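Local coordinates for nucleoporin nup120 (Schizosaccharomyces pombe, PDB 4GQ2), which serves as a structural component of the nuclear pore complex, within the Nup107-120 subcomplex, and binds the beta-propeller protein Nup37, at residues F774-S780 with A793-S798; Y826-M830 with I849-S853. One frame throughout, in Å; residues are numbered along the deposited sequence.

Contact 1 (F774-S780 with A793-S798)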
# COMPACT_ATOMS: atom_id res chain seq x y z
N PHE A 774 -7.25 -7.14 5.49
CA PHE A 774 -8.56 -7.43 4.89
C PHE A 774 -8.63 -8.88 4.41
O PHE A 774 -9.64 -9.56 4.62
CB PHE A 774 -8.81 -6.49 3.71
CG PHE A 774 -10.09 -6.78 2.96
CD1 PHE A 774 -11.33 -6.43 3.49
CD2 PHE A 774 -10.05 -7.38 1.71
CE1 PHE A 774 -12.50 -6.66 2.79
CE2 PHE A 774 -11.22 -7.63 1.00
CZ PHE A 774 -12.45 -7.27 1.55
N SER A 775 -7.57 -9.34 3.76
CA SER A 775 -7.52 -10.69 3.21
C SER A 775 -7.70 -11.71 4.32
O SER A 775 -8.45 -12.67 4.17
CB SER A 775 -6.20 -10.91 2.48
OG SER A 775 -6.13 -10.10 1.31
N ALA A 776 -7.05 -11.47 5.45
CA ALA A 776 -7.13 -12.37 6.59
C ALA A 776 -8.54 -12.45 7.18
O ALA A 776 -8.98 -13.52 7.58
CB ALA A 776 -6.11 -11.98 7.65
N LEU A 777 -9.26 -11.32 7.20
CA LEU A 777 -10.64 -11.29 7.72
C LEU A 777 -11.63 -12.09 6.87
O LEU A 777 -12.69 -12.50 7.35
CB LEU A 777 -11.15 -9.86 7.87
CG LEU A 777 -10.48 -8.96 8.90
CD1 LEU A 777 -10.88 -7.50 8.69
CD2 LEU A 777 -10.83 -9.42 10.31
N ASN A 778 -11.28 -12.29 5.60
CA ASN A 778 -12.16 -13.00 4.68
C ASN A 778 -11.67 -14.42 4.40
O ASN A 778 -12.11 -15.05 3.44
CB ASN A 778 -12.29 -12.22 3.38
CG ASN A 778 -13.12 -10.97 3.54
OD1 ASN A 778 -14.34 -11.02 3.53
ND2 ASN A 778 -12.45 -9.83 3.69
N TYR A 779 -10.76 -14.89 5.24
CA TYR A 779 -10.14 -16.20 5.07
C TYR A 779 -11.21 -17.28 4.95
O TYR A 779 -12.14 -17.34 5.75
CB TYR A 779 -9.18 -16.51 6.22
CG TYR A 779 -8.53 -17.88 6.11
CD1 TYR A 779 -7.78 -18.22 4.99
CD2 TYR A 779 -8.68 -18.83 7.11
CE1 TYR A 779 -7.19 -19.46 4.87
CE2 TYR A 779 -8.09 -20.08 7.01
CZ TYR A 779 -7.35 -20.39 5.88
OH TYR A 779 -6.76 -21.62 5.74
N SER A 780 -11.07 -18.12 3.93
CA SER A 780 -12.13 -19.07 3.60
C SER A 780 -11.62 -20.38 3.05
O SER A 780 -10.53 -20.47 2.47
CB SER A 780 -13.11 -18.43 2.62
OG SER A 780 -13.82 -17.36 3.23
N ALA A 793 -10.56 -19.70 -2.63
CA ALA A 793 -11.77 -19.48 -1.83
C ALA A 793 -11.74 -18.12 -1.15
O ALA A 793 -12.76 -17.45 -1.08
CB ALA A 793 -11.96 -20.60 -0.81
N THR A 794 -10.57 -17.72 -0.65
CA THR A 794 -10.44 -16.43 0.03
C THR A 794 -10.65 -15.27 -0.95
O THR A 794 -11.44 -14.35 -0.68
CB THR A 794 -9.11 -16.33 0.79
OG1 THR A 794 -9.03 -17.43 1.70
CG2 THR A 794 -9.01 -15.02 1.58
N VAL A 795 -10.00 -15.34 -2.11
CA VAL A 795 -10.21 -14.35 -3.16
C VAL A 795 -11.70 -14.22 -3.44
O VAL A 795 -12.29 -13.15 -3.23
CB VAL A 795 -9.44 -14.71 -4.44
CG1 VAL A 795 -9.69 -13.67 -5.52
CG2 VAL A 795 -7.94 -14.83 -4.15
N ILE A 796 -12.31 -15.33 -3.88
CA ILE A 796 -13.73 -15.35 -4.25
C ILE A 796 -14.62 -14.81 -3.14
O ILE A 796 -15.51 -14.00 -3.39
CB ILE A 796 -14.16 -16.77 -4.72
CG1 ILE A 796 -13.74 -17.02 -6.17
CG2 ILE A 796 -15.67 -16.98 -4.58
CD1 ILE A 796 -14.48 -16.19 -7.20
N SER A 797 -14.36 -15.24 -1.91
CA SER A 797 -15.13 -14.76 -0.75
C SER A 797 -14.97 -13.25 -0.57
O SER A 797 -15.96 -12.55 -0.35
CB SER A 797 -14.72 -15.49 0.52
OG SER A 797 -14.84 -16.89 0.35
N SER A 798 -13.72 -12.77 -0.65
CA SER A 798 -13.41 -11.34 -0.55
C SER A 798 -14.15 -10.54 -1.60
O SER A 798 -14.74 -9.51 -1.29
CB SER A 798 -11.91 -11.10 -0.68
OG SER A 798 -11.19 -11.82 0.30

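Contact 2 (Y826-M830 with I849-S853)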
# COMPACT_ATOMS: atom_id res chain seq x y z
N TYR A 826 -3.93 2.85 14.12
CA TYR A 826 -4.52 4.18 14.14
C TYR A 826 -4.16 5.03 12.93
O TYR A 826 -5.01 5.76 12.41
CB TYR A 826 -4.16 4.90 15.45
CG TYR A 826 -4.62 4.16 16.69
CD1 TYR A 826 -5.93 3.69 16.79
CD2 TYR A 826 -3.77 3.96 17.78
CE1 TYR A 826 -6.37 3.01 17.92
CE2 TYR A 826 -4.20 3.28 18.91
CZ TYR A 826 -5.50 2.82 18.98
OH TYR A 826 -5.96 2.15 20.09
N ASN A 827 -2.92 4.92 12.47
CA ASN A 827 -2.49 5.64 11.27
C ASN A 827 -3.27 5.18 10.02
O ASN A 827 -3.82 6.01 9.29
CB ASN A 827 -0.97 5.49 11.07
CG ASN A 827 -0.47 6.27 9.86
OD1 ASN A 827 -0.38 7.50 9.87
ND2 ASN A 827 -0.12 5.54 8.81
N ALA A 828 -3.34 3.87 9.81
CA ALA A 828 -4.14 3.30 8.72
C ALA A 828 -5.55 3.87 8.74
O ALA A 828 -6.02 4.40 7.72
CB ALA A 828 -4.19 1.78 8.84
N CYS A 829 -6.20 3.78 9.90
CA CYS A 829 -7.55 4.31 10.10
C CYS A 829 -7.68 5.78 9.68
O CYS A 829 -8.61 6.16 8.93
CB CYS A 829 -7.93 4.18 11.57
SG CYS A 829 -8.13 2.47 12.12
N MET A 830 -6.73 6.59 10.15
CA MET A 830 -6.69 8.02 9.88
C MET A 830 -6.48 8.30 8.39
O MET A 830 -7.08 9.22 7.83
CB MET A 830 -5.58 8.68 10.72
CG MET A 830 -5.60 10.19 10.70
SD MET A 830 -7.08 10.89 11.47
CE MET A 830 -6.71 12.64 11.30
N ILE A 849 -11.16 7.53 16.12
CA ILE A 849 -9.93 7.62 15.34
C ILE A 849 -9.28 9.00 15.58
O ILE A 849 -8.10 9.08 15.91
CB ILE A 849 -10.18 7.40 13.83
CG1 ILE A 849 -10.62 5.95 13.56
CG2 ILE A 849 -8.93 7.73 13.01
CD1 ILE A 849 -11.42 5.79 12.28
N TYR A 850 -10.06 10.06 15.43
CA TYR A 850 -9.55 11.40 15.71
C TYR A 850 -9.04 11.48 17.14
O TYR A 850 -8.00 12.10 17.39
CB TYR A 850 -10.61 12.48 15.52
CG TYR A 850 -10.97 12.80 14.09
CD1 TYR A 850 -9.98 13.08 13.14
CD2 TYR A 850 -12.30 12.87 13.71
CE1 TYR A 850 -10.33 13.40 11.83
CE2 TYR A 850 -12.65 13.19 12.42
CZ TYR A 850 -11.67 13.44 11.49
OH TYR A 850 -12.08 13.74 10.21
N LEU A 851 -9.77 10.87 18.07
CA LEU A 851 -9.38 10.91 19.48
C LEU A 851 -7.99 10.33 19.63
O LEU A 851 -7.11 10.94 20.24
CB LEU A 851 -10.37 10.15 20.36
CG LEU A 851 -10.98 10.86 21.57
CD1 LEU A 851 -11.43 9.83 22.60
CD2 LEU A 851 -10.04 11.87 22.20
N LYS A 852 -7.78 9.16 19.02
CA LYS A 852 -6.48 8.48 19.06
C LYS A 852 -5.37 9.23 18.31
O LYS A 852 -4.19 9.01 18.57
CB LYS A 852 -6.60 7.05 18.53
CG LYS A 852 -7.38 6.11 19.44
CD LYS A 852 -6.61 5.79 20.72
CE LYS A 852 -7.44 4.94 21.67
NZ LYS A 852 -6.83 4.89 23.02
N SER A 853 -5.76 10.11 17.40
CA SER A 853 -4.80 10.83 16.56
C SER A 853 -4.49 12.23 17.10
O SER A 853 -3.89 13.05 16.40
CB SER A 853 -5.31 10.90 15.12
OG SER A 853 -5.58 9.59 14.64

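Contact 1 (F774-S780 with A793-S798)
In the alpha-helical part of Nup120, which packs beside its beta-propeller, the last turn of helix 770-777 and the residues that follow it lie against helix 790-803. The backbones come close, with S780 CA 4.8 Å from T794 CA. That is possible because the facing side chains are small. T794 holds the centre. Its chi1 is m, which sets OG1 to accept a hydrogen bond from the backbone N of S780 at 3.1 Å; the same OG1 also bonds back to the carbonyl of P790. T794 CG2 packs against two carbonyls at and just past the end of the other helix, 3.5 Å from S775 O and 3.6 Å from N778 O. S797 and S798 also have chi1 m, and each hydroxyl folds back on its own helix: S797 OG to A793 O at 2.6 Å, S798 OG to T794 O at 2.7 Å. N778, also m, points toward helix 790-803 and turns its amide back, so that ND2 donates to F774 O at 3.0 Å. Its CB rests on S798 OG at 3.3 Å. F774 starts sideways, but its t rotamer brings ring atom CE2 to 3.9 Å from S798 CB, while the ring also packs on L812 and L816 of helix 812-822. The CA-to-CB bond of Y779 points away, yet ring atom CD1 stays 3.6 Å from T794 OG1. The ring touches L674 of helix 672-703, and its hydroxyl bonds to S93. S780 closes the turn: its chi1 is m, and OG donates to N778 O at 2.9 Å and lies 3.1 Å from S797 OG.

Contact 2 (Y826-M830 with I849-S853)
Two helices of the HEAT-repeat region of Nup120 meet here, the start of helix 826-832 and the end of helix 840-852. The contact is made mostly by side chains, with the nearest CA atoms, those of M830 and I849, 6.4 Å apart. I849 points toward the other helix and fills the middle. Its CG1 lies 3.8 Å from C829 CB, and its CG2 lies 4.0 Å from M830 SD and 3.8 Å from M830 N. I849 also touches V817 and F821 of helix 812-822, so three helices share this small apolar core. M830 extends to Y850 and S853. Its CE meets Y850 CE1 at 3.7 Å, at the edge of the ring, and its SD is 5.0 Å from the Y850 ring centroid, an oblique Met-aromatic contact. The same SD lies 3.7 Å from S853 OG. That hydroxyl bonds back to I849 O at 2.9 Å, where the helix has just ended. At the other end, K852 lays its aliphatic chain over the face of the Y826 ring. Its CG is 3.9 Å from the ring centroid, a CH-pi contact, and its CE is 3.5 Å from Y826 OH. The charge is placed beyond the ring, where NZ forms a salt bridge with E910. Y826 also stacks edge-to-face with F821. Nup37 packs against M830, Y850 and N827, so the helix pair forms part of the surface that receives this partner. Successive helices packed side by side, here 812-822, 826-832 and 840-852 around I849, build a HEAT-type alpha-solenoid.

In the fold
Contact 1 comes first along the chain, and contact 2 follows once it is complete. Their centres are 25 Å apart, and their nearest atoms about 10 Å apart, so they do not touch. Helix 812-822 lies between them in sequence and packs on both: L812 and L816 meet F774 of contact 1, while V817, L820 and F821 meet contact 2. Contact 1 is deeper, about 13 Å from the centre of the chain, and reaches S93 of the beta-propeller region through Y779. Contact 2 is about 28 Å out and touches Nup37. Together they trace the helical part of Nup120 from near the propeller toward the HEAT-repeat region.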